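Local atomic coordinates of acetyl-CoA acetyltransferase (Bacillus anthracis, PDB entry 3SS6), a protein that probably catalyses the reversible, thiolase-type condensation of two acetyl-CoA molecules to acetoacetyl-CoA and free coenzyme A. Residues V27-E39 and R62-A76. Numbering follows the deposited sequence.
Sequences VTPVELAVPVLQE and RTDEANTARTAALAA
A chi1 of 72° sets OG1 of Thr28 in the cleft flanked by its own backbone N and C, while Glu65, extended beyond CG, carries its carboxylate to the start of helix 29-39. Thr28 and Glu31 cap this helix with a capping box: Thr28 OG1 accepts from Glu31 N, and Thr28 N donates to Glu31 OE1. Glu65 adds a second carboxylate. Its OE2 takes the hydroxyl proton of Thr28 OG1 through the syn lone pair at 2.6 Å, and its OE1 receives Val30 N at 3.2 Å, tilted out of the carboxylate plane. Both oxygens are thus held, and the helix end would be expected to favour the charged form. Just before Glu65 in sequence, Arg62 grips Asp64 side-on through NE and NH2; Asp64 OD2 also forms a salt bridge with Lys129 of the second subunit.

Helices 29-39 and 68-75 cross at -59° with axes 8.7 Å apart in the thiolase N-terminal domain; both pack on strand 53-57, the former also on strand 252-262. Val30 is a knob among Thr68, Thr71, Ala72 and Ala75, its CG1 3.8 Å from Ala72 CA. Small Ala33, Ala72 and Ala75 suit the close axes; Leu37 CD1 also reaches Ala72 CB at 3.6 Å. Farther along, Gln38 NE2 donates to Ala76 O at 3.0 Å, nearly straight (169°) but from above the carbonyl plane.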
loop_
_atom_site.group_PDB
_atom_site.type_symbol
_atom_site.label_atom_id
_atom_site.label_comp_id
_atom_site.label_asym_id
_atom_site.label_seq_id
_atom_site.Cartn_x
_atom_site.Cartn_y
_atom_site.Cartn_z
ATOM N N VAL A 27 4.207 19.593 -6.355
ATOM C CA VAL A 27 5.574 19.901 -6.753
ATOM C C VAL A 27 6.527 19.057 -5.914
ATOM O O VAL A 27 6.354 18.977 -4.691
ATOM C CB VAL A 27 5.872 21.396 -6.564
ATOM C CG1 VAL A 27 7.296 21.728 -6.956
ATOM C CG2 VAL A 27 4.886 22.236 -7.398
ATOM N N THR A 28 7.524 18.440 -6.559
ATOM C CA THR A 28 8.520 17.652 -5.830
ATOM C C THR A 28 9.644 18.551 -5.309
ATOM O O THR A 28 9.760 19.712 -5.719
ATOM C CB THR A 28 9.169 16.550 -6.703
ATOM O OG1 THR A 28 10.063 17.141 -7.656
ATOM C CG2 THR A 28 8.112 15.717 -7.420
ATOM N N PRO A 29 10.482 18.019 -4.403
ATOM C CA PRO A 29 11.555 18.884 -3.894
ATOM C C PRO A 29 12.502 19.361 -4.991
ATOM O O PRO A 29 12.914 20.522 -4.967
ATOM C CB PRO A 29 12.287 17.981 -2.883
ATOM C CG PRO A 29 11.232 17.020 -2.399
ATOM C CD PRO A 29 10.400 16.742 -3.665
ATOM N N VAL A 30 12.870 18.489 -5.922
ATOM C CA VAL A 30 13.735 18.922 -7.023
ATOM C C VAL A 30 13.058 20.012 -7.848
ATOM O O VAL A 30 13.676 21.025 -8.163
ATOM C CB VAL A 30 14.169 17.738 -7.918
ATOM C CG1 VAL A 30 14.768 18.239 -9.246
ATOM C CG2 VAL A 30 15.176 16.858 -7.166
ATOM N N GLU A 31 11.776 19.831 -8.148
ATOM C CA GLU A 31 11.054 20.823 -8.942
ATOM C C GLU A 31 11.001 22.176 -8.252
ATOM O O GLU A 31 11.055 23.221 -8.905
ATOM C CB GLU A 31 9.645 20.327 -9.253
ATOM C CG GLU A 31 9.660 19.127 -10.181
ATOM C CD GLU A 31 8.299 18.494 -10.346
ATOM O OE1 GLU A 31 7.417 18.740 -9.504
ATOM O OE2 GLU A 31 8.116 17.731 -11.317
ATOM N N LEU A 32 10.926 22.143 -6.927
ATOM C CA LEU A 32 10.765 23.360 -6.135
ATOM C C LEU A 32 12.112 24.072 -5.992
ATOM O O LEU A 32 12.177 25.295 -5.915
ATOM C CB LEU A 32 10.177 23.006 -4.766
ATOM C CG LEU A 32 9.891 24.147 -3.781
ATOM C CD1 LEU A 32 9.131 25.284 -4.479
ATOM C CD2 LEU A 32 9.086 23.596 -2.589
ATOM N N ALA A 33 13.190 23.290 -5.985
ATOM C CA ALA A 33 14.537 23.868 -5.875
ATOM C C ALA A 33 14.997 24.495 -7.174
ATOM O O ALA A 33 15.644 25.537 -7.158
ATOM C CB ALA A 33 15.547 22.812 -5.424
ATOM N N VAL A 34 14.659 23.864 -8.295
ATOM C CA VAL A 34 15.193 24.282 -9.595
ATOM C C VAL A 34 15.097 25.788 -9.913
ATOM O O VAL A 34 16.106 26.415 -10.191
ATOM C CB VAL A 34 14.609 23.427 -10.754
ATOM C CG1 VAL A 34 14.801 24.139 -12.087
ATOM C CG2 VAL A 34 15.275 22.035 -10.775
ATOM N N PRO A 35 13.890 26.377 -9.872
ATOM C CA PRO A 35 13.807 27.784 -10.293
ATOM C C PRO A 35 14.533 28.736 -9.345
ATOM O O PRO A 35 14.977 29.813 -9.769
ATOM C CB PRO A 35 12.296 28.076 -10.296
ATOM C CG PRO A 35 11.688 27.002 -9.441
ATOM C CD PRO A 35 12.570 25.790 -9.574
ATOM N N VAL A 36 14.642 28.336 -8.083
ATOM C CA VAL A 36 15.334 29.141 -7.083
ATOM C C VAL A 36 16.855 29.041 -7.266
ATOM O O VAL A 36 17.573 30.047 -7.154
ATOM C CB VAL A 36 14.876 28.762 -5.657
ATOM C CG1 VAL A 36 15.556 29.638 -4.627
ATOM C CG2 VAL A 36 13.363 28.924 -5.550
ATOM N N LEU A 37 17.344 27.837 -7.560
ATOM C CA LEU A 37 18.743 27.669 -7.939
ATOM C C LEU A 37 19.072 28.542 -9.144
ATOM O O LEU A 37 20.092 29.231 -9.172
ATOM C CB LEU A 37 19.022 26.218 -8.318
ATOM C CG LEU A 37 19.050 25.231 -7.157
ATOM C CD1 LEU A 37 19.139 23.807 -7.694
ATOM C CD2 LEU A 37 20.219 25.528 -6.210
ATOM N N GLN A 38 18.207 28.492 -10.153
ATOM C CA GLN A 38 18.443 29.262 -11.377
ATOM C C GLN A 38 18.521 30.767 -11.136
ATOM O O GLN A 38 19.439 31.436 -11.627
ATOM C CB GLN A 38 17.378 28.937 -12.427
ATOM C CG GLN A 38 17.490 27.505 -12.942
ATOM C CD GLN A 38 16.307 27.091 -13.804
ATOM O OE1 GLN A 38 15.192 27.573 -13.616
ATOM N NE2 GLN A 38 16.549 26.192 -14.754
ATOM N N GLU A 39 17.573 31.292 -10.365
ATOM C CA GLU A 39 17.544 32.730 -10.106
ATOM C C GLU A 39 18.710 33.135 -9.213
ATOM O O GLU A 39 19.300 34.194 -9.406
ATOM C CB GLU A 39 16.205 33.150 -9.491
ATOM C CG GLU A 39 16.099 34.657 -9.201
ATOM C CD GLU A 39 16.140 35.534 -10.456
ATOM O OE1 GLU A 39 15.879 35.039 -11.575
ATOM O OE2 GLU A 39 16.429 36.743 -10.304
ATOM N N ARG A 62 13.961 11.686 -1.016
ATOM C CA ARG A 62 13.205 10.716 -1.789
ATOM C C ARG A 62 14.138 9.880 -2.644
ATOM O O ARG A 62 15.019 10.418 -3.324
ATOM C CB ARG A 62 12.229 11.435 -2.710
ATOM C CG ARG A 62 11.122 12.172 -1.977
ATOM C CD ARG A 62 10.356 13.102 -2.923
ATOM N NE ARG A 62 9.746 12.388 -4.049
ATOM C CZ ARG A 62 8.502 12.588 -4.481
ATOM N NH1 ARG A 62 7.721 13.497 -3.895
ATOM N NH2 ARG A 62 8.039 11.895 -5.512
ATOM N N THR A 63 13.923 8.567 -2.638
ATOM C CA THR A 63 14.769 7.699 -3.447
ATOM C C THR A 63 14.527 7.842 -4.948
ATOM O O THR A 63 15.365 7.406 -5.754
ATOM C CB THR A 63 14.641 6.217 -3.006
ATOM O OG1 THR A 63 13.267 5.918 -2.762
ATOM C CG2 THR A 63 15.414 6.001 -1.717
ATOM N N ASP A 64 13.404 8.457 -5.326
ATOM C CA ASP A 64 13.124 8.709 -6.738
ATOM C C ASP A 64 13.780 10.004 -7.247
ATOM O O ASP A 64 13.735 10.307 -8.447
ATOM C CB ASP A 64 11.616 8.625 -7.070
ATOM C CG ASP A 64 10.793 9.771 -6.490
ATOM O OD1 ASP A 64 11.327 10.608 -5.737
ATOM O OD2 ASP A 64 9.575 9.811 -6.780
ATOM N N GLU A 65 14.412 10.718 -6.323
ATOM C CA GLU A 65 15.159 11.929 -6.611
ATOM C C GLU A 65 16.380 11.824 -5.698
ATOM O O GLU A 65 16.606 12.681 -4.853
ATOM C CB GLU A 65 14.334 13.179 -6.309
ATOM C CG GLU A 65 13.160 13.363 -7.256
ATOM C CD GLU A 65 12.442 14.682 -7.064
ATOM O OE1 GLU A 65 12.633 15.319 -6.009
ATOM O OE2 GLU A 65 11.684 15.079 -7.971
ATOM N N ALA A 66 17.172 10.777 -5.891
ATOM C CA ALA A 66 18.353 10.516 -5.066
ATOM C C ALA A 66 19.390 11.616 -5.155
ATOM O O ALA A 66 19.797 11.969 -6.207
ATOM C CB ALA A 66 18.957 9.214 -5.427
ATOM N N ASN A 67 19.817 12.083 -4.003
ATOM C CA ASN A 67 20.761 13.175 -3.912
ATOM C C ASN A 67 20.045 14.391 -4.487
ATOM O O ASN A 67 20.235 14.773 -5.576
ATOM C CB ASN A 67 22.063 12.944 -4.636
ATOM C CG ASN A 67 23.070 14.028 -4.331
ATOM O OD1 ASN A 67 22.720 15.000 -3.779
ATOM N ND2 ASN A 67 24.305 13.814 -4.699
ATOM N N THR A 68 19.185 14.979 -3.685
ATOM C CA THR A 68 18.407 16.081 -4.153
ATOM C C THR A 68 19.204 17.205 -4.770
ATOM O O THR A 68 18.809 17.762 -5.735
ATOM C CB THR A 68 17.623 16.727 -2.977
ATOM O OG1 THR A 68 17.083 15.731 -2.147
ATOM C CG2 THR A 68 16.530 17.683 -3.461
ATOM N N ALA A 69 20.340 17.492 -4.166
ATOM C CA ALA A 69 21.196 18.587 -4.632
ATOM C C ALA A 69 21.749 18.360 -6.046
ATOM O O ALA A 69 21.649 19.230 -6.914
ATOM C CB ALA A 69 22.339 18.799 -3.645
ATOM N N ARG A 70 22.332 17.187 -6.278
ATOM C CA ARG A 70 22.892 16.885 -7.590
ATOM C C ARG A 70 21.775 16.810 -8.612
ATOM O O ARG A 70 21.915 17.303 -9.738
ATOM C CB ARG A 70 23.671 15.565 -7.557
ATOM C CG ARG A 70 24.030 15.014 -8.937
ATOM C CD ARG A 70 24.952 15.940 -9.735
ATOM N NE ARG A 70 25.495 15.205 -10.883
ATOM C CZ ARG A 70 26.399 15.683 -11.735
ATOM N NH1 ARG A 70 26.889 16.906 -11.572
ATOM N NH2 ARG A 70 26.826 14.924 -12.744
ATOM N N THR A 71 20.665 16.186 -8.223
ATOM C CA THR A 71 19.554 16.036 -9.144
ATOM C C THR A 71 18.996 17.412 -9.527
ATOM O O THR A 71 18.721 17.664 -10.690
ATOM C CB THR A 71 18.463 15.121 -8.574
ATOM O OG1 THR A 71 19.025 13.830 -8.287
ATOM C CG2 THR A 71 17.332 14.946 -9.579
ATOM N N ALA A 72 18.851 18.305 -8.554
ATOM C CA ALA A 72 18.317 19.636 -8.852
ATOM C C ALA A 72 19.300 20.448 -9.698
ATOM O O ALA A 72 18.893 21.217 -10.578
ATOM C CB ALA A 72 17.968 20.378 -7.560
ATOM N N ALA A 73 20.596 20.281 -9.444
ATOM C CA ALA A 73 21.597 20.981 -10.252
ATOM C C ALA A 73 21.451 20.591 -11.728
ATOM O O ALA A 73 21.441 21.451 -12.627
ATOM C CB ALA A 73 23.013 20.661 -9.750
ATOM N N LEU A 74 21.342 19.289 -11.976
ATOM C CA LEU A 74 21.192 18.803 -13.345
ATOM C C LEU A 74 19.850 19.220 -13.935
ATOM O O LEU A 74 19.780 19.617 -15.096
ATOM C CB LEU A 74 21.318 17.282 -13.397
ATOM C CG LEU A 74 22.693 16.685 -13.110
ATOM C CD1 LEU A 74 22.563 15.171 -12.960
ATOM C CD2 LEU A 74 23.692 17.046 -14.203
ATOM N N ALA A 75 18.787 19.124 -13.143
ATOM C CA ALA A 75 17.463 19.498 -13.638
ATOM C C ALA A 75 17.369 20.997 -13.953
ATOM O O ALA A 75 16.578 21.418 -14.812
ATOM C CB ALA A 75 16.376 19.081 -12.660
ATOM N N ALA A 76 18.185 21.795 -13.269
ATOM C CA ALA A 76 18.253 23.235 -13.501
ATOM C C ALA A 76 19.042 23.584 -14.757
ATOM O O ALA A 76 19.123 24.753 -15.142
ATOM C CB ALA A 76 18.862 23.937 -12.292
#